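Local coordinates for protein myosin-I heavy chain (Dictyostelium discoideum, PDB 5EJR) that works as an actin-based motor with ATPase activity in early phagocytosis and adhesion, seen here through its tail MyTH4-FERM domain, at residues F299-W313 and L407-G421. Numbering follows the deposited sequence.
With EDO (1,2-ethanediol), chain B; EDO (1,2-ethanediol), chain H; EDO (1,2-ethanediol), chain F.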
ATOM      1  N   PHE A 299     -17.001  10.027  -9.666  1.00 12.72           N
ATOM      2  CA  PHE A 299     -17.723  10.804 -10.668  1.00 12.92           C
ATOM      3  C   PHE A 299     -19.130  10.964 -10.161  1.00 17.67           C
ATOM      4  O   PHE A 299     -19.896  10.008 -10.203  1.00 16.01           O
ATOM      5  CB  PHE A 299     -17.705  10.068 -12.030  1.00 13.96           C
ATOM      6  CG  PHE A 299     -16.340  10.043 -12.678  1.00 15.31           C
ATOM      7  CD1 PHE A 299     -15.401   9.074 -12.325  1.00 17.31           C
ATOM      8  CD2 PHE A 299     -15.993  10.990 -13.640  1.00 14.87           C
ATOM      9  CE1 PHE A 299     -14.130   9.069 -12.908  1.00 18.62           C
ATOM     10  CE2 PHE A 299     -14.724  10.981 -14.232  1.00 18.15           C
ATOM     11  CZ  PHE A 299     -13.799  10.027 -13.863  1.00 17.01           C
ATOM     12  N   LEU A 300     -19.435  12.140  -9.598  1.00 18.56           N
ATOM     13  CA  LEU A 300     -20.734  12.450  -8.974  1.00 18.83           C
ATOM     14  C   LEU A 300     -21.690  13.196  -9.878  1.00 21.24           C
ATOM     15  O   LEU A 300     -22.896  13.182  -9.629  1.00 20.26           O
ATOM     16  CB  LEU A 300     -20.505  13.266  -7.674  1.00 19.61           C
ATOM     17  CG  LEU A 300     -19.887  12.454  -6.501  1.00 23.28           C
ATOM     18  CD1 LEU A 300     -19.688  13.340  -5.253  1.00 23.57           C
ATOM     19  CD2 LEU A 300     -20.795  11.287  -6.104  1.00 23.90           C
ATOM     20  N   ASP A 301     -21.168  13.852 -10.908  1.00 15.48           N
ATOM     21  CA  ASP A 301     -22.001  14.630 -11.840  1.00 16.77           C
ATOM     22  C   ASP A 301     -22.542  13.766 -12.969  1.00 21.59           C
ATOM     23  O   ASP A 301     -21.965  12.725 -13.261  1.00 21.89           O
ATOM     24  CB  ASP A 301     -21.251  15.874 -12.332  1.00 18.23           C
ATOM     25  CG  ASP A 301     -20.767  16.713 -11.151  1.00 23.53           C
ATOM     26  OD1 ASP A 301     -21.585  16.970 -10.229  1.00 20.19           O
ATOM     27  OD2 ASP A 301     -19.545  16.976 -11.071  1.00 25.49           O
ATOM     28  N   ASP A 302     -23.682  14.144 -13.538  1.00 17.38           N
ATOM     29  CA  ASP A 302     -24.322  13.347 -14.592  1.00 17.90           C
ATOM     30  C   ASP A 302     -23.661  13.625 -15.950  1.00 18.09           C
ATOM     31  O   ASP A 302     -23.837  14.694 -16.507  1.00 15.40           O
ATOM     32  CB  ASP A 302     -25.850  13.605 -14.632  1.00 19.77           C
ATOM     33  CG  ASP A 302     -26.668  12.721 -15.584  1.00 30.98           C
ATOM     34  OD1 ASP A 302     -26.064  11.904 -16.318  1.00 30.51           O
ATOM     35  OD2 ASP A 302     -27.915  12.857 -15.602  1.00 35.59           O
ATOM     36  N   VAL A 303     -22.906  12.648 -16.468  1.00 16.13           N
ATOM     37  CA  VAL A 303     -22.231  12.747 -17.767  1.00 15.95           C
ATOM     38  C   VAL A 303     -23.230  13.025 -18.926  1.00 19.00           C
ATOM     39  O   VAL A 303     -22.857  13.612 -19.930  1.00 17.84           O
ATOM     40  CB  VAL A 303     -21.293  11.521 -18.021  1.00 20.02           C
ATOM     41  CG1 VAL A 303     -22.047  10.265 -18.506  1.00 19.09           C
ATOM     42  CG2 VAL A 303     -20.155  11.894 -18.966  1.00 19.66           C
ATOM     43  N   ASN A 304     -24.485  12.610 -18.793  1.00 18.08           N
ATOM     44  CA  ASN A 304     -25.501  12.866 -19.813  1.00 18.76           C
ATOM     45  C   ASN A 304     -25.889  14.329 -19.917  1.00 22.01           C
ATOM     46  O   ASN A 304     -26.418  14.747 -20.962  1.00 20.73           O
ATOM     47  CB  ASN A 304     -26.732  11.978 -19.599  1.00 23.37           C
ATOM     48  CG  ASN A 304     -26.411  10.518 -19.825  1.00 47.21           C
ATOM     49  OD1 ASN A 304     -26.387   9.713 -18.890  1.00 51.95           O
ATOM     50  ND2 ASN A 304     -26.028  10.172 -21.046  1.00 32.47           N
ATOM     51  N   LYS A 305     -25.582  15.131 -18.855  1.00 17.48           N
ATOM     52  CA  LYS A 305     -25.884  16.576 -18.826  1.00 16.84           C
ATOM     53  C   LYS A 305     -24.614  17.443 -18.912  1.00 19.78           C
ATOM     54  O   LYS A 305     -24.674  18.650 -18.675  1.00 18.24           O
ATOM     55  CB  LYS A 305     -26.665  16.907 -17.522  1.00 17.63           C
ATOM     56  CG  LYS A 305     -28.004  16.193 -17.463  1.00 20.77           C
ATOM     57  CD  LYS A 305     -28.796  16.562 -16.228  1.00 32.41           C
ATOM     58  CE  LYS A 305     -30.178  15.945 -16.271  1.00 40.10           C
ATOM     59  NZ  LYS A 305     -30.846  16.020 -14.943  1.00 56.70           N
ATOM     60  N   ILE A 306     -23.454  16.834 -19.192  1.00 16.42           N
ATOM     61  CA  ILE A 306     -22.169  17.547 -19.194  1.00 15.38           C
ATOM     62  C   ILE A 306     -22.153  18.851 -20.063  1.00 17.56           C
ATOM     63  O   ILE A 306     -21.618  19.865 -19.616  1.00 15.81           O
ATOM     64  CB  ILE A 306     -21.004  16.593 -19.554  1.00 17.52           C
ATOM     65  CG1 ILE A 306     -19.624  17.269 -19.318  1.00 16.17           C
ATOM     66  CG2 ILE A 306     -21.144  16.001 -20.951  1.00 18.96           C
ATOM     67  CD1 ILE A 306     -18.369  16.324 -19.484  1.00 15.95           C
ATOM     68  N   LEU A 307     -22.734  18.819 -21.271  1.00 15.01           N
ATOM     69  CA  LEU A 307     -22.749  19.968 -22.153  1.00 14.96           C
ATOM     70  C   LEU A 307     -23.617  21.116 -21.626  1.00 19.65           C
ATOM     71  O   LEU A 307     -23.362  22.269 -21.969  1.00 17.53           O
ATOM     72  CB  LEU A 307     -23.175  19.573 -23.587  1.00 15.32           C
ATOM     73  CG  LEU A 307     -22.224  18.557 -24.300  1.00 20.18           C
ATOM     74  CD1 LEU A 307     -22.799  18.124 -25.646  1.00 21.49           C
ATOM     75  CD2 LEU A 307     -20.852  19.175 -24.515  1.00 18.63           C
ATOM     76  N   ASP A 308     -24.597  20.799 -20.778  1.00 15.65           N
ATOM     77  CA  ASP A 308     -25.478  21.812 -20.206  1.00 16.42           C
ATOM     78  C   ASP A 308     -25.145  22.128 -18.754  1.00 20.58           C
ATOM     79  O   ASP A 308     -25.830  22.956 -18.161  1.00 20.01           O
ATOM     80  CB  ASP A 308     -26.954  21.433 -20.399  1.00 17.51           C
ATOM     81  CG  ASP A 308     -27.358  21.352 -21.871  1.00 22.72           C
ATOM     82  OD1 ASP A 308     -27.105  22.322 -22.613  1.00 23.29           O
ATOM     83  OD2 ASP A 308     -27.893  20.313 -22.280  1.00 27.75           O
ATOM     84  N   GLN A 309     -24.090  21.478 -18.178  1.00 15.89           N
ATOM     85  CA  GLN A 309     -23.627  21.730 -16.804  1.00 15.56           C
ATOM     86  C   GLN A 309     -22.096  21.752 -16.791  1.00 17.68           C
ATOM     87  O   GLN A 309     -21.452  21.141 -15.918  1.00 15.38           O
ATOM     88  CB  GLN A 309     -24.137  20.667 -15.831  1.00 16.45           C
ATOM     89  CG  GLN A 309     -25.621  20.371 -15.901  1.00 17.35           C
ATOM     90  CD  GLN A 309     -26.024  19.376 -14.840  1.00 22.53           C
ATOM     91  OE1 GLN A 309     -25.299  18.429 -14.506  1.00 17.38           O
ATOM     92  NE2 GLN A 309     -27.197  19.582 -14.275  1.00 17.13           N
ATOM     93  N   GLU A 310     -21.518  22.478 -17.750  1.00 16.71           N
ATOM     94  CA  GLU A 310     -20.060  22.549 -17.977  1.00 16.77           C
ATOM     95  C   GLU A 310     -19.251  22.928 -16.749  1.00 18.45           C
ATOM     96  O   GLU A 310     -18.189  22.346 -16.548  1.00 17.42           O
ATOM     97  CB  GLU A 310     -19.696  23.466 -19.169  1.00 17.69           C
ATOM     98  CG  GLU A 310     -19.933  24.952 -18.940  1.00 28.92           C
ATOM     99  CD  GLU A 310     -19.949  25.826 -20.179  1.00 56.26           C
ATOM    100  OE1 GLU A 310     -20.816  25.599 -21.055  1.00 49.52           O
ATOM    101  OE2 GLU A 310     -19.134  26.778 -20.246  1.00 46.42           O
ATOM    102  N   HIS A 311     -19.739  23.900 -15.939  1.00 14.87           N
ATOM    103  CA  HIS A 311     -19.042  24.373 -14.727  1.00 14.81           C
ATOM    104  C   HIS A 311     -18.727  23.252 -13.733  1.00 17.78           C
ATOM    105  O   HIS A 311     -17.715  23.323 -13.042  1.00 16.62           O
ATOM    106  CB  HIS A 311     -19.851  25.486 -14.017  1.00 15.72           C
ATOM    107  CG  HIS A 311     -21.256  25.089 -13.716  1.00 18.49           C
ATOM    108  ND1 HIS A 311     -22.252  25.208 -14.663  1.00 20.12           N
ATOM    109  CD2 HIS A 311     -21.809  24.724 -12.543  1.00 19.51           C
ATOM    110  CE1 HIS A 311     -23.370  24.867 -14.043  1.00 19.94           C
ATOM    111  NE2 HIS A 311     -23.149  24.562 -12.774  1.00 20.46           N
ATOM    112  N   LEU A 312     -19.587  22.236 -13.639  1.00 14.08           N
ATOM    113  CA  LEU A 312     -19.358  21.124 -12.716  1.00 14.70           C
ATOM    114  C   LEU A 312     -18.089  20.362 -13.093  1.00 18.49           C
ATOM    115  O   LEU A 312     -17.476  19.696 -12.256  1.00 16.30           O
ATOM    116  CB  LEU A 312     -20.580  20.171 -12.657  1.00 13.47           C
ATOM    117  CG  LEU A 312     -21.902  20.806 -12.226  1.00 15.86           C
ATOM    118  CD1 LEU A 312     -23.042  19.798 -12.317  1.00 15.28           C
ATOM    119  CD2 LEU A 312     -21.791  21.432 -10.751  1.00 14.72           C
ATOM    120  N   TRP A 313     -17.712  20.459 -14.364  1.00 15.36           N
ATOM    121  CA  TRP A 313     -16.549  19.731 -14.859  1.00 15.61           C
ATOM    122  C   TRP A 313     -15.342  20.645 -15.096  1.00 18.61           C
ATOM    123  O   TRP A 313     -14.215  20.218 -14.898  1.00 17.99           O
ATOM    124  CB  TRP A 313     -16.951  19.069 -16.183  1.00 13.63           C
ATOM    125  CG  TRP A 313     -18.063  18.077 -16.036  1.00 14.33           C
ATOM    126  CD1 TRP A 313     -19.398  18.345 -15.906  1.00 16.89           C
ATOM    127  CD2 TRP A 313     -17.928  16.657 -15.951  1.00 13.32           C
ATOM    128  NE1 TRP A 313     -20.104  17.172 -15.767  1.00 15.30           N
ATOM    129  CE2 TRP A 313     -19.234  16.117 -15.864  1.00 16.74           C
ATOM    130  CE3 TRP A 313     -16.830  15.773 -16.044  1.00 14.40           C
ATOM    131  CZ2 TRP A 313     -19.472  14.734 -15.832  1.00 15.39           C
ATOM    132  CZ3 TRP A 313     -17.068  14.409 -15.985  1.00 15.22           C
ATOM    133  CH2 TRP A 313     -18.379  13.903 -15.895  1.00 15.58           C
ATOM    134  N   LEU A 407     -15.310  18.346 -23.659  1.00 11.36           N
ATOM    135  CA  LEU A 407     -16.627  18.079 -23.068  1.00 11.46           C
ATOM    136  C   LEU A 407     -17.467  17.211 -23.993  1.00 15.93           C
ATOM    137  O   LEU A 407     -18.177  16.331 -23.514  1.00 16.14           O
ATOM    138  CB  LEU A 407     -17.378  19.407 -22.768  1.00 11.25           C
ATOM    139  CG  LEU A 407     -16.807  20.291 -21.652  1.00 16.06           C
ATOM    140  CD1 LEU A 407     -17.387  21.704 -21.709  1.00 19.03           C
ATOM    141  CD2 LEU A 407     -17.102  19.717 -20.300  1.00 16.53           C
ATOM    142  N   MET A 408     -17.363  17.444 -25.324  1.00 13.92           N
ATOM    143  CA  MET A 408     -18.083  16.703 -26.366  1.00 14.14           C
ATOM    144  C   MET A 408     -17.565  15.260 -26.373  1.00 16.08           C
ATOM    145  O   MET A 408     -18.348  14.327 -26.511  1.00 14.95           O
ATOM    146  CB  MET A 408     -17.804  17.323 -27.753  1.00 17.86           C
ATOM    147  CG  MET A 408     -18.633  18.526 -28.098  1.00 23.93           C
ATOM    148  SD  MET A 408     -18.132  19.232 -29.715  1.00 31.25           S
ATOM    149  CE  MET A 408     -18.757  17.985 -30.847  1.00 27.82           C
ATOM    150  N   PHE A 409     -16.239  15.098 -26.294  1.00 11.82           N
ATOM    151  CA  PHE A 409     -15.611  13.771 -26.252  1.00 11.22           C
ATOM    152  C   PHE A 409     -16.116  13.003 -25.011  1.00 15.16           C
ATOM    153  O   PHE A 409     -16.602  11.887 -25.144  1.00 14.53           O
ATOM    154  CB  PHE A 409     -14.081  13.909 -26.226  1.00 11.81           C
ATOM    155  CG  PHE A 409     -13.351  12.637 -25.844  1.00 13.04           C
ATOM    156  CD1 PHE A 409     -13.403  11.510 -26.662  1.00 14.61           C
ATOM    157  CD2 PHE A 409     -12.668  12.545 -24.636  1.00 14.62           C
ATOM    158  CE1 PHE A 409     -12.734  10.332 -26.299  1.00 14.37           C
ATOM    159  CE2 PHE A 409     -12.012  11.366 -24.272  1.00 15.61           C
ATOM    160  CZ  PHE A 409     -12.067  10.263 -25.099  1.00 14.04           C
ATOM    161  N   ILE A 410     -16.067  13.642 -23.819  1.00 12.80           N
ATOM    162  CA  ILE A 410     -16.549  12.987 -22.600  1.00 13.37           C
ATOM    163  C   ILE A 410     -18.038  12.652 -22.708  1.00 14.50           C
ATOM    164  O   ILE A 410     -18.420  11.563 -22.335  1.00 13.65           O
ATOM    165  CB  ILE A 410     -16.216  13.795 -21.322  1.00 15.34           C
ATOM    166  CG1 ILE A 410     -14.677  13.961 -21.179  1.00 15.30           C
ATOM    167  CG2 ILE A 410     -16.834  13.107 -20.099  1.00 15.34           C
ATOM    168  CD1 ILE A 410     -14.175  15.160 -20.348  1.00 15.45           C
ATOM    169  N   ASN A 411     -18.846  13.554 -23.259  1.00 14.07           N
ATOM    170  CA  ASN A 411     -20.280  13.313 -23.434  1.00 14.84           C
ATOM    171  C   ASN A 411     -20.533  12.069 -24.293  1.00 18.82           C
ATOM    172  O   ASN A 411     -21.379  11.244 -23.973  1.00 13.51           O
ATOM    173  CB  ASN A 411     -20.974  14.543 -24.052  1.00 12.05           C
ATOM    174  CG  ASN A 411     -22.467  14.326 -24.242  1.00 25.99           C
ATOM    175  OD1 ASN A 411     -23.239  14.042 -23.304  1.00 18.73           O
ATOM    176  ND2 ASN A 411     -22.880  14.367 -25.470  1.00 19.09           N
ATOM    177  N   LEU A 412     -19.800  11.950 -25.396  1.00 19.33           N
ATOM    178  CA  LEU A 412     -19.965  10.801 -26.291  1.00 19.33           C
ATOM    179  C   LEU A 412     -19.564   9.489 -25.654  1.00 18.71           C
ATOM    180  O   LEU A 412     -20.339   8.553 -25.695  1.00 17.21           O
ATOM    181  CB  LEU A 412     -19.230  11.055 -27.596  1.00 20.65           C
ATOM    182  CG  LEU A 412     -20.069  11.915 -28.503  1.00 29.14           C
ATOM    183  CD1 LEU A 412     -19.215  12.700 -29.434  1.00 29.73           C
ATOM    184  CD2 LEU A 412     -21.114  11.073 -29.237  1.00 33.88           C
ATOM    185  N   ILE A 413     -18.380   9.420 -25.048  1.00 15.86           N
ATOM    186  CA  ILE A 413     -17.924   8.236 -24.317  1.00 16.03           C
ATOM    187  C   ILE A 413     -18.923   7.880 -23.202  1.00 18.57           C
ATOM    188  O   ILE A 413     -19.376   6.737 -23.106  1.00 17.45           O
ATOM    189  CB  ILE A 413     -16.520   8.484 -23.705  1.00 19.54           C
ATOM    190  CG1 ILE A 413     -15.445   8.551 -24.801  1.00 20.69           C
ATOM    191  CG2 ILE A 413     -16.167   7.404 -22.630  1.00 21.41           C
ATOM    192  CD1 ILE A 413     -15.188   7.262 -25.614  1.00 23.44           C
ATOM    193  N   GLY A 414     -19.240   8.878 -22.384  1.00 17.34           N
ATOM    194  CA  GLY A 414     -20.095   8.733 -21.215  1.00 17.13           C
ATOM    195  C   GLY A 414     -21.479   8.205 -21.491  1.00 22.69           C
ATOM    196  O   GLY A 414     -21.923   7.304 -20.793  1.00 23.35           O
ATOM    197  N   SER A 415     -22.147   8.735 -22.524  1.00 22.16           N
ATOM    198  CA  SER A 415     -23.507   8.358 -22.921  1.00 22.77           C
ATOM    199  C   SER A 415     -23.608   6.949 -23.496  1.00 28.83           C
ATOM    200  O   SER A 415     -24.690   6.366 -23.504  1.00 30.36           O
ATOM    201  CB  SER A 415     -24.065   9.360 -23.932  1.00 24.50           C
ATOM    202  OG  SER A 415     -23.379   9.293 -25.175  1.00 29.52           O
ATOM    203  N   LYS A 416     -22.507   6.426 -24.039  1.00 24.48           N
ATOM    204  CA  LYS A 416     -22.534   5.137 -24.701  1.00 24.41           C
ATOM    205  C   LYS A 416     -21.944   4.000 -23.885  1.00 27.47           C
ATOM    206  O   LYS A 416     -22.125   2.845 -24.253  1.00 27.74           O
ATOM    207  CB  LYS A 416     -21.852   5.261 -26.073  1.00 28.34           C
ATOM    208  CG  LYS A 416     -22.751   6.046 -27.035  1.00 36.98           C
ATOM    209  CD  LYS A 416     -22.036   6.607 -28.227  1.00 50.47           C
ATOM    210  CE  LYS A 416     -22.965   7.518 -28.996  1.00 67.60           C
ATOM    211  NZ  LYS A 416     -24.117   6.781 -29.585  1.00 75.25           N
ATOM    212  N   SER A 417     -21.291   4.305 -22.760  1.00 22.45           N
ATOM    213  CA  SER A 417     -20.608   3.293 -21.958  1.00 22.41           C
ATOM    214  C   SER A 417     -21.178   3.102 -20.554  1.00 26.76           C
ATOM    215  O   SER A 417     -20.978   3.955 -19.681  1.00 24.50           O
ATOM    216  CB  SER A 417     -19.116   3.594 -21.899  1.00 26.18           C
ATOM    217  OG  SER A 417     -18.673   4.046 -23.167  1.00 31.44           O
ATOM    218  N   PRO A 418     -21.844   1.956 -20.282  1.00 25.62           N
ATOM    219  CA  PRO A 418     -22.382   1.735 -18.918  1.00 26.26           C
ATOM    220  C   PRO A 418     -21.315   1.618 -17.829  1.00 27.69           C
ATOM    221  O   PRO A 418     -21.619   1.819 -16.670  1.00 29.47           O
ATOM    222  CB  PRO A 418     -23.214   0.452 -19.041  1.00 29.05           C
ATOM    223  CG  PRO A 418     -23.271   0.122 -20.493  1.00 33.09           C
ATOM    224  CD  PRO A 418     -22.163   0.835 -21.190  1.00 28.75           C
ATOM    225  N   LEU A 419     -20.069   1.350 -18.196  1.00 24.32           N
ATOM    226  CA  LEU A 419     -18.982   1.260 -17.224  1.00 24.79           C
ATOM    227  C   LEU A 419     -18.383   2.649 -16.903  1.00 24.24           C
ATOM    228  O   LEU A 419     -17.533   2.739 -16.021  1.00 22.34           O
ATOM    229  CB  LEU A 419     -17.872   0.327 -17.739  1.00 26.22           C
ATOM    230  CG  LEU A 419     -18.167  -1.189 -17.814  1.00 34.11           C
ATOM    231  CD1 LEU A 419     -17.021  -1.906 -18.460  1.00 35.61           C
ATOM    232  CD2 LEU A 419     -18.417  -1.793 -16.437  1.00 37.07           C
ATOM    233  N   PHE A 420     -18.799   3.717 -17.624  1.00 18.71           N
ATOM    234  CA  PHE A 420     -18.252   5.046 -17.371  1.00 17.23           C
ATOM    235  C   PHE A 420     -18.589   5.483 -15.937  1.00 19.06           C
ATOM    236  O   PHE A 420     -19.741   5.408 -15.529  1.00 15.65           O
ATOM    237  CB  PHE A 420     -18.786   6.079 -18.390  1.00 17.97           C
ATOM    238  CG  PHE A 420     -18.210   7.458 -18.149  1.00 18.19           C
ATOM    239  CD1 PHE A 420     -16.971   7.808 -18.666  1.00 20.56           C
ATOM    240  CD2 PHE A 420     -18.860   8.364 -17.316  1.00 19.13           C
ATOM    241  CE1 PHE A 420     -16.412   9.059 -18.391  1.00 22.15           C
ATOM    242  CE2 PHE A 420     -18.289   9.595 -17.003  1.00 21.04           C
ATOM    243  CZ  PHE A 420     -17.068   9.944 -17.549  1.00 19.62           C
ATOM    244  N   GLY A 421     -17.589   5.940 -15.194  1.00 19.96           N
ATOM    245  CA  GLY A 421     -17.807   6.428 -13.829  1.00 20.41           C
ATOM    246  C   GLY A 421     -17.870   5.344 -12.770  1.00 22.46           C
ATOM    247  O   GLY A 421     -18.085   5.653 -11.603  1.00 21.74           O
TER
HETATM  248  C1  EDO B2401     -21.760   9.076 -14.937  1.00 22.95           C
HETATM  249  O1  EDO B2401     -22.790  10.015 -15.171  1.00 21.53           O
HETATM  250  C2  EDO B2401     -20.760   9.715 -13.968  1.00 23.89           C
HETATM  251  O2  EDO B2401     -20.386  11.002 -14.494  1.00 22.57           O
HETATM  252  C1  EDO H2407     -14.541   6.772 -16.395  1.00 29.55           C
HETATM  253  O1  EDO H2407     -14.670   5.495 -15.808  1.00 29.58           O
HETATM  254  C2  EDO H2407     -13.285   7.602 -15.984  1.00 28.11           C
HETATM  255  O2  EDO H2407     -12.123   6.856 -15.668  1.00 26.62           O
HETATM  256  C1  EDO F2405     -24.034   1.062 -14.242  1.00 44.87           C
HETATM  257  O1  EDO F2405     -23.851   0.856 -15.635  1.00 46.47           O
HETATM  258  C2  EDO F2405     -25.048   2.207 -14.125  1.00 46.74           C
HETATM  259  O2  EDO F2405     -25.294   2.502 -12.781  1.00 47.14           O
HETATM  260  O   HOH W   1     -20.339   7.385 -10.879  1.00 16.10           O
HETATM  261  O   HOH W   2     -24.627  16.789 -22.240  1.00 20.17           O
HETATM  262  O   HOH W   3     -25.781  13.133 -23.688  1.00 30.75           O
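V303 sets its CG2 methyl against I410 CG2 and F420 CE2, 3.6 Å from the latter, while its CG1 lies against the backbone of G414, where a side chain would collide with CG2. I306 extends the apolar packing: it swings CG1 opposite its amide nitrogen (chi1 -170°), placing CD1 at I410 CG2 and over the W313 ring centre, CG1 at L407 CD2, and CG2 within 3.4 Å of N411 CB. F420 turns its ring edge toward the face of F299, centroids 5.4 Å apart and planes at 61°. Replacing F299 by an alanine is likely to leave F420 without its T-shaped partner and G421 CA without the ring packed on it. The N411 side is wet: N411 OD1 sits 3.4 Å from V303 O, two acceptors, and accepts hydrogen bonds from two waters, each of which also donates to N304 O. At the F299 end a water bridges F299 O and G421 O; between V303 and the F299 and F420 rings, an ethanediol, probably from the crystallisation liquor, links D301 O and V303 N. The loop after strand 290-296 thus packs on helix 402-416, joining entry and exit of the helical central FERM lobe before the PH-like third lobe.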